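Local structure of citrate synthase (6ABX) at residues 257-261 and 262-266; 279-282 and 283-287; 311-314 and 315-319; 288-291 and 292-296. The protein probably catalyses the condensation of oxaloacetate with acetyl-CoA and water to give citrate and CoA, a step of the tricarboxylic acid cycle. All coordinates share one frame; numbering follows the deposited sequence.

How the contacts relate
Four local contacts, each between residues a few positions apart, follow the chain through three successive helices of a mainly helical enzyme. Contact 1, also buried, starts helix 261-270 beside a bound citrate and is dominated by charge: a capping carboxylate shared with an arginine. Contacts 2 and 4 adjoin on helix 277-297. Contact 2 is mostly buried, with a salt bridge at its more exposed edge, whereas contact 4 is only partly buried and rests on backbone bonds and isoleucine packing. Contact 3, buried and largely apolar, closes helix 310-316. Contacts 2 and 3 pack directly through I279, L282 and F283 against L312, Y315 and A316; contacts 1 and 4 touch where M259 meets E290.

Contact 1: 257-261 and 262-266; sequences KTMDP and RAKIL
An N-cap built into the substrate site opens helix 261-270: D260 stands just before the helix, and R262, an oxaloacetate-binding residue, lies in its first turn. The D260 carboxylate does two jobs at once. Its OD1 accepts from the backbone N of R262 at 2.9 Å, approached from above the carboxylate plane, and this is the capping bond. The same oxygen takes R262 NE at 3.0 Å through its syn lone pair, in the plane of the guanidinium and almost straight at 174°. OD2 receives R262 NH1 at 2.8 Å, so the guanidinium grips the acid side-on, one nitrogen to each oxygen, with the two flat groups nearly coplanar. With CG anti to its N (chi1 179°), the D260 carboxylate reaches forward to the first-turn N-H, and the R262 chain bends at chi3 (-67°) to bring NE and NH1 round to the acid. V306 N also donates to OD2, while R262 NH2 bonds the citrate anion; D260 therefore acts as a second-shell residue that fixes the rotation of a first-shell arginine. With an alanine at D260, the R262 guanidinium would probably be freer to turn and its charge would lose its mate, while the first-turn N-H would lose its cap. Backbone bonds continue the turn: D260 O accepts from K264 N at 3.1 Å, and P261 O from I265 N at 3.0 Å. On another flank the methionine chain, bent at chi2, lays M259 CE against A263 CB at 3.8 Å and 3.6 Å from the backbone N of K264.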
# COMPACT_ATOMS: atom_id res chain seq x y z
N LYS A 257 16.23 23.81 0.24
CA LYS A 257 17.62 24.20 0.36
C LYS A 257 17.71 25.44 1.24
O LYS A 257 18.69 26.15 1.25
CB LYS A 257 18.19 24.32 -1.06
CG LYS A 257 18.40 22.98 -1.77
CD LYS A 257 18.88 21.86 -0.83
CE LYS A 257 19.03 20.48 -1.44
NZ LYS A 257 17.95 20.16 -2.41
N THR A 258 16.65 25.65 2.03
CA THR A 258 16.53 26.66 3.02
C THR A 258 15.52 26.14 4.05
O THR A 258 15.11 24.98 3.98
CB THR A 258 16.15 27.99 2.37
OG1 THR A 258 16.38 29.00 3.36
CG2 THR A 258 14.72 27.99 1.88
N MET A 259 15.19 26.98 5.02
CA MET A 259 14.21 26.65 6.09
C MET A 259 12.96 26.13 5.39
O MET A 259 12.53 26.72 4.42
CB MET A 259 13.84 27.91 6.89
CG MET A 259 12.82 27.67 8.00
SD MET A 259 13.62 27.41 9.59
CE MET A 259 12.24 27.39 10.73
N ASP A 260 12.45 24.96 5.81
CA ASP A 260 11.18 24.46 5.30
C ASP A 260 10.10 25.49 5.64
O ASP A 260 9.94 25.90 6.77
CB ASP A 260 10.92 23.10 5.93
CG ASP A 260 9.65 22.35 5.59
OD1 ASP A 260 8.66 22.97 5.13
OD2 ASP A 260 9.69 21.13 5.75
N PRO A 261 9.26 25.94 4.69
CA PRO A 261 8.25 26.95 5.02
C PRO A 261 7.26 26.47 6.09
O PRO A 261 6.76 27.29 6.88
CB PRO A 261 7.49 27.15 3.70
CG PRO A 261 7.84 25.95 2.86
CD PRO A 261 9.25 25.54 3.28
N ARG A 262 7.02 25.15 6.12
CA ARG A 262 6.10 24.58 7.10
C ARG A 262 6.72 24.71 8.50
O ARG A 262 6.01 24.97 9.49
CB ARG A 262 5.78 23.13 6.75
CG ARG A 262 5.14 22.93 5.38
CD ARG A 262 5.09 21.48 4.96
NE ARG A 262 6.43 20.96 4.74
CZ ARG A 262 6.70 19.69 4.45
NH1 ARG A 262 7.96 19.28 4.45
NH2 ARG A 262 5.71 18.83 4.27
N ALA A 263 8.05 24.57 8.60
CA ALA A 263 8.73 24.77 9.88
C ALA A 263 8.66 26.23 10.35
O ALA A 263 8.50 26.51 11.54
CB ALA A 263 10.20 24.33 9.80
N LYS A 264 8.85 27.15 9.42
CA LYS A 264 8.77 28.59 9.74
C LYS A 264 7.40 28.91 10.30
O LYS A 264 7.25 29.65 11.29
CB LYS A 264 9.02 29.37 8.47
CG LYS A 264 9.03 30.88 8.63
CD LYS A 264 9.79 31.55 7.47
CE LYS A 264 11.28 31.69 7.76
NZ LYS A 264 11.76 33.05 7.43
N ILE A 265 6.36 28.35 9.67
CA ILE A 265 5.00 28.68 10.07
C ILE A 265 4.71 28.06 11.44
O ILE A 265 4.16 28.71 12.34
CB ILE A 265 3.98 28.24 9.00
CG1 ILE A 265 4.17 29.03 7.71
CG2 ILE A 265 2.58 28.35 9.54
CD1 ILE A 265 3.46 28.46 6.53
N LEU A 266 5.09 26.79 11.64
CA LEU A 266 4.86 26.17 12.92
C LEU A 266 5.56 26.92 14.05
O LEU A 266 5.04 27.06 15.14
CB LEU A 266 5.36 24.72 12.96
CG LEU A 266 4.56 23.68 12.20
CD1 LEU A 266 5.35 22.41 12.04
CD2 LEU A 266 3.23 23.40 12.87

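Contact 2: 279-282 and 283-287; sequences IKRL and FEIAN
F283 meets I279, one turn earlier, through CB and one side of its ring, CD2 and CE2. From CB, which sits 3.6 Å from I279 O, the chain passes to CG, still beside that oxygen; CD2 then comes to 3.2 Å from I279 O, which lies at the ring edge and in its plane. Farther out, F283 CE2 rests on the methyl I279 CG2 at 3.5 Å, the two side chains running side by side in the same direction. That methyl is anti to the backbone N of I279, which carries it toward the ring, and K275 adds a cation-pi contact to F283. These are i to i+4 pairings within helix 277-297, whose backbone repeats the same spacing: F283 N donates to I279 O at 2.9 Å, and I285 N to R281 O at 2.9 Å with a 170° angle. I279 and F283 share a flank of the helix that packs on helix 310-316. At a more exposed edge, K280 and E284 form a weak salt bridge, NZ to OE2 at 3.5 Å. The lysine bends at chi2, chi3 and chi4 to reach it, whereas the glutamate is extended beyond CG. A lysine in place of E284 would probably set two positive charges side by side and leave the K280 ammonium without this mate. L282 CD2 and I285 CD1 are more loosely apposed, 4.4 Å apart, and both residues touch F225 of helix 220-228.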
# COMPACT_ATOMS: atom_id res chain seq x y z
N ILE A 279 6.43 22.60 28.40
CA ILE A 279 6.38 22.94 27.01
C ILE A 279 7.24 24.19 26.77
O ILE A 279 7.92 24.31 25.76
CB ILE A 279 4.92 23.09 26.53
CG1 ILE A 279 4.13 21.79 26.69
CG2 ILE A 279 4.89 23.64 25.12
CD1 ILE A 279 4.73 20.56 26.02
N LYS A 280 7.19 25.16 27.70
CA LYS A 280 7.99 26.35 27.53
C LYS A 280 9.49 25.99 27.43
O LYS A 280 10.22 26.49 26.59
CB LYS A 280 7.76 27.31 28.70
CG LYS A 280 8.40 28.68 28.52
CD LYS A 280 7.60 29.81 29.15
CE LYS A 280 7.68 31.09 28.34
NZ LYS A 280 9.06 31.63 28.34
N ARG A 281 9.92 25.11 28.33
CA ARG A 281 11.28 24.61 28.43
C ARG A 281 11.64 23.93 27.10
O ARG A 281 12.70 24.19 26.50
CB ARG A 281 11.35 23.64 29.60
CG ARG A 281 12.70 23.01 29.85
CD ARG A 281 12.80 22.41 31.25
NE ARG A 281 11.76 21.42 31.54
CZ ARG A 281 11.72 20.16 31.07
NH1 ARG A 281 10.91 19.30 31.64
NH2 ARG A 281 12.45 19.75 30.03
N LEU A 282 10.74 23.07 26.63
CA LEU A 282 11.01 22.30 25.42
C LEU A 282 11.11 23.20 24.21
O LEU A 282 11.95 22.93 23.31
CB LEU A 282 9.97 21.18 25.22
CG LEU A 282 10.02 20.00 26.18
CD1 LEU A 282 8.88 19.05 25.90
CD2 LEU A 282 11.33 19.23 26.08
N PHE A 283 10.32 24.27 24.15
CA PHE A 283 10.46 25.23 23.08
C PHE A 283 11.77 26.03 23.17
O PHE A 283 12.33 26.33 22.13
CB PHE A 283 9.27 26.19 23.02
CG PHE A 283 8.17 25.64 22.16
CD1 PHE A 283 8.22 25.81 20.79
CD2 PHE A 283 7.11 24.94 22.72
CE1 PHE A 283 7.22 25.28 19.99
CE2 PHE A 283 6.11 24.40 21.91
CZ PHE A 283 6.18 24.59 20.55
N GLU A 284 12.17 26.43 24.37
CA GLU A 284 13.47 27.12 24.57
C GLU A 284 14.59 26.22 24.03
O GLU A 284 15.46 26.70 23.26
CB GLU A 284 13.67 27.45 26.05
CG GLU A 284 12.70 28.51 26.54
CD GLU A 284 12.69 28.81 28.03
OE1 GLU A 284 13.40 28.12 28.80
OE2 GLU A 284 11.95 29.74 28.43
N ILE A 285 14.54 24.95 24.42
CA ILE A 285 15.51 23.94 23.93
C ILE A 285 15.51 23.89 22.41
O ILE A 285 16.56 23.98 21.75
CB ILE A 285 15.26 22.57 24.57
CG1 ILE A 285 15.57 22.60 26.06
CG2 ILE A 285 16.02 21.48 23.83
CD1 ILE A 285 15.11 21.39 26.80
N ALA A 286 14.33 23.75 21.79
CA ALA A 286 14.24 23.61 20.36
C ALA A 286 14.83 24.84 19.63
O ALA A 286 15.55 24.73 18.62
CB ALA A 286 12.78 23.37 19.99
N ASN A 287 14.53 26.02 20.14
CA ASN A 287 14.98 27.26 19.55
C ASN A 287 16.51 27.34 19.58
O ASN A 287 17.13 27.72 18.57
CB ASN A 287 14.28 28.45 20.19
CG ASN A 287 12.84 28.56 19.68
OD1 ASN A 287 12.47 27.98 18.64
ND2 ASN A 287 12.04 29.33 20.39

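Contact 3: 311-314 and 315-319; sequences GLVF and YAMGF
A Schellman motif ends helix 310-316, with G318 as the first residue to leave helical angles. Its phi of 110° would jam a side chain against the carbonyl oxygen of M317, which is why a residue without a side chain suits this position. The hydrogen bonds record the change: Y315 N to G311 O and A316 N to L312 O, both 2.9 Å, keep the i+4 pattern, while M317 N makes only weak bonds, to V313 O and F314 O. Beyond the turn, F319 N reaches back to F314 O at 3.2 Å. Apolar contacts accompany the closure. M317 folds at chi3 (-49°), turning its CE methyl back to V313 CG1 and to F314 CD1, 4.1 Å from each; it runs alongside the valine but crosses the phenylalanine. L169 of helix 163-174 packs on both F314 and M317. Among the polar groups, Y315 OH bonds E278, and the M317 and G318 carbonyls are taken by R157 and R135. The two phenylalanines find other rings, F324 for F314 and F152, edge-to-face, for F319. F314 O also lies in the plane of the F319 ring, at its edge, 3.4 Å from CD2.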
# COMPACT_ATOMS: atom_id res chain seq x y z
N GLY A 311 6.33 17.58 15.96
CA GLY A 311 6.10 16.69 17.10
C GLY A 311 5.89 17.45 18.41
O GLY A 311 5.00 17.13 19.19
N LEU A 312 6.68 18.49 18.65
CA LEU A 312 6.56 19.30 19.85
C LEU A 312 5.21 20.02 19.93
O LEU A 312 4.56 20.06 20.97
CB LEU A 312 7.75 20.27 19.88
CG LEU A 312 7.72 21.31 21.00
CD1 LEU A 312 7.55 20.63 22.33
CD2 LEU A 312 8.98 22.14 20.95
N VAL A 313 4.74 20.54 18.79
CA VAL A 313 3.41 21.20 18.72
C VAL A 313 2.29 20.20 19.04
O VAL A 313 1.45 20.51 19.85
CB VAL A 313 3.20 21.87 17.35
CG1 VAL A 313 1.75 22.27 17.11
CG2 VAL A 313 4.12 23.07 17.20
N PHE A 314 2.32 19.01 18.45
CA PHE A 314 1.27 18.00 18.71
C PHE A 314 1.35 17.51 20.16
O PHE A 314 0.33 17.30 20.81
CB PHE A 314 1.38 16.87 17.70
CG PHE A 314 0.91 17.29 16.33
CD1 PHE A 314 -0.37 17.78 16.14
CD2 PHE A 314 1.72 17.14 15.22
CE1 PHE A 314 -0.81 18.17 14.89
CE2 PHE A 314 1.27 17.53 13.96
CZ PHE A 314 0.03 18.10 13.81
N TYR A 315 2.57 17.36 20.69
CA TYR A 315 2.75 17.01 22.09
C TYR A 315 2.15 18.09 23.00
O TYR A 315 1.50 17.75 24.02
CB TYR A 315 4.24 16.76 22.38
CG TYR A 315 4.55 16.44 23.82
CD1 TYR A 315 4.16 15.24 24.38
CD2 TYR A 315 5.28 17.30 24.62
CE1 TYR A 315 4.43 14.92 25.69
CE2 TYR A 315 5.56 17.00 25.95
CZ TYR A 315 5.13 15.81 26.49
OH TYR A 315 5.41 15.44 27.78
N ALA A 316 2.36 19.35 22.67
CA ALA A 316 1.89 20.50 23.43
C ALA A 316 0.36 20.49 23.50
O ALA A 316 -0.23 20.94 24.47
CB ALA A 316 2.41 21.79 22.83
N MET A 317 -0.28 19.93 22.49
CA MET A 317 -1.71 19.92 22.49
C MET A 317 -2.33 18.67 23.12
O MET A 317 -3.56 18.65 23.25
CB MET A 317 -2.15 20.14 21.06
CG MET A 317 -1.92 21.61 20.83
SD MET A 317 -2.63 22.19 19.36
CE MET A 317 -1.98 20.94 18.27
N GLY A 318 -1.51 17.73 23.59
CA GLY A 318 -1.95 16.62 24.38
C GLY A 318 -1.90 15.28 23.72
O GLY A 318 -2.46 14.30 24.26
N PHE A 319 -1.25 15.15 22.53
CA PHE A 319 -1.06 13.85 21.93
C PHE A 319 0.24 13.18 22.38
O PHE A 319 1.25 13.86 22.41
CB PHE A 319 -1.02 14.03 20.41
CG PHE A 319 -2.30 14.55 19.80
CD1 PHE A 319 -3.31 13.65 19.50
CD2 PHE A 319 -2.49 15.88 19.53
CE1 PHE A 319 -4.48 14.10 18.93
CE2 PHE A 319 -3.66 16.34 18.93
CZ PHE A 319 -4.64 15.44 18.64

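Contact 4: 288-291 and 292-296; sequences RVEE and IGIKI
E290 CG stands anti to its backbone N (chi1 -167°), and I294 CG1 stands anti to its carbonyl carbon (chi1 -76°), so that two side chains one turn apart point the same way and lie side by side. The methyl I294 CD1 touches the aliphatic part of the glutamate, 3.8 Å from E290 CG, and lies equally near OE1. This is van der Waals contact alone; the acid finds its charged partner in K267, which forms a salt bridge to OE2, and a bend at chi2 (-146°) turns the carboxylate on its way to that lysine. I294 CG1 is also 3.4 Å from E290 O. I292 repeats the pattern on another flank, its CG1 3.5 Å from R288 O, while the R288 guanidinium reaches away to E235 on helix 234-243, where V289 and I292 both pack on V234. Four backbone bonds hold the turn, among them G293 N to V289 O at 2.9 Å and I294 N to E290 O at 2.9 Å. G293, which has no side chain, probably allows the close approach of F251 and L248, which bind acetyl-CoA and lie about 4 Å from it at the nearest atoms. The i to i+4 pairing is that of a regular alpha helix, here the C-terminal half of helix 277-297, which lies against residues of the acetyl-CoA site of citrate synthase.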
# COMPACT_ATOMS: atom_id res chain seq x y z
N ARG A 288 17.09 26.97 20.72
CA ARG A 288 18.56 26.94 20.84
C ARG A 288 19.18 25.91 19.91
O ARG A 288 20.20 26.21 19.26
CB ARG A 288 19.01 26.71 22.28
CG ARG A 288 18.78 27.91 23.18
CD ARG A 288 18.65 27.48 24.63
NE ARG A 288 19.21 28.40 25.61
CZ ARG A 288 20.40 28.21 26.20
NH1 ARG A 288 21.34 27.49 25.60
NH2 ARG A 288 20.62 28.73 27.39
N VAL A 289 18.60 24.70 19.80
CA VAL A 289 19.10 23.73 18.88
C VAL A 289 19.04 24.26 17.45
O VAL A 289 19.99 24.10 16.65
CB VAL A 289 18.34 22.39 18.97
CG1 VAL A 289 18.72 21.46 17.85
CG2 VAL A 289 18.53 21.72 20.32
N GLU A 290 17.91 24.92 17.13
CA GLU A 290 17.74 25.46 15.79
C GLU A 290 18.86 26.47 15.47
O GLU A 290 19.48 26.38 14.40
CB GLU A 290 16.35 26.10 15.67
CG GLU A 290 15.97 26.41 14.24
CD GLU A 290 15.12 27.66 14.09
OE1 GLU A 290 14.57 27.91 12.98
OE2 GLU A 290 15.07 28.42 15.06
N GLU A 291 19.16 27.35 16.42
CA GLU A 291 20.18 28.43 16.26
C GLU A 291 21.56 27.82 15.96
O GLU A 291 22.22 28.22 15.00
CB GLU A 291 20.29 29.30 17.50
CG GLU A 291 19.06 30.14 17.79
CD GLU A 291 19.09 30.97 19.07
OE1 GLU A 291 19.81 30.60 20.05
OE2 GLU A 291 18.38 32.01 19.11
N ILE A 292 21.96 26.80 16.72
CA ILE A 292 23.28 26.14 16.56
C ILE A 292 23.33 25.37 15.25
O ILE A 292 24.32 25.41 14.49
CB ILE A 292 23.59 25.23 17.77
CG1 ILE A 292 23.64 26.00 19.07
CG2 ILE A 292 24.87 24.43 17.54
CD1 ILE A 292 23.43 25.13 20.30
N GLY A 293 22.25 24.62 14.96
CA GLY A 293 22.13 23.87 13.75
C GLY A 293 22.26 24.71 12.49
O GLY A 293 22.93 24.33 11.51
N ILE A 294 21.59 25.85 12.48
CA ILE A 294 21.64 26.70 11.35
C ILE A 294 23.07 27.27 11.20
O ILE A 294 23.57 27.37 10.10
CB ILE A 294 20.55 27.78 11.43
CG1 ILE A 294 19.20 27.15 11.08
CG2 ILE A 294 20.90 28.97 10.55
CD1 ILE A 294 17.99 28.00 11.43
N LYS A 295 23.75 27.60 12.29
CA LYS A 295 25.15 28.11 12.13
C LYS A 295 26.09 27.04 11.58
O LYS A 295 27.03 27.32 10.78
CB LYS A 295 25.68 28.61 13.47
CG LYS A 295 25.07 29.93 13.91
CD LYS A 295 25.95 30.71 14.84
CE LYS A 295 26.18 30.02 16.16
NZ LYS A 295 26.89 30.94 17.09
N ILE A 296 25.92 25.80 12.02
CA ILE A 296 26.83 24.76 11.63
C ILE A 296 26.46 24.17 10.27
O ILE A 296 27.33 23.99 9.42
CB ILE A 296 26.95 23.67 12.71
CG1 ILE A 296 27.56 24.24 13.99
CG2 ILE A 296 27.78 22.50 12.19
CD1 ILE A 296 27.45 23.29 15.16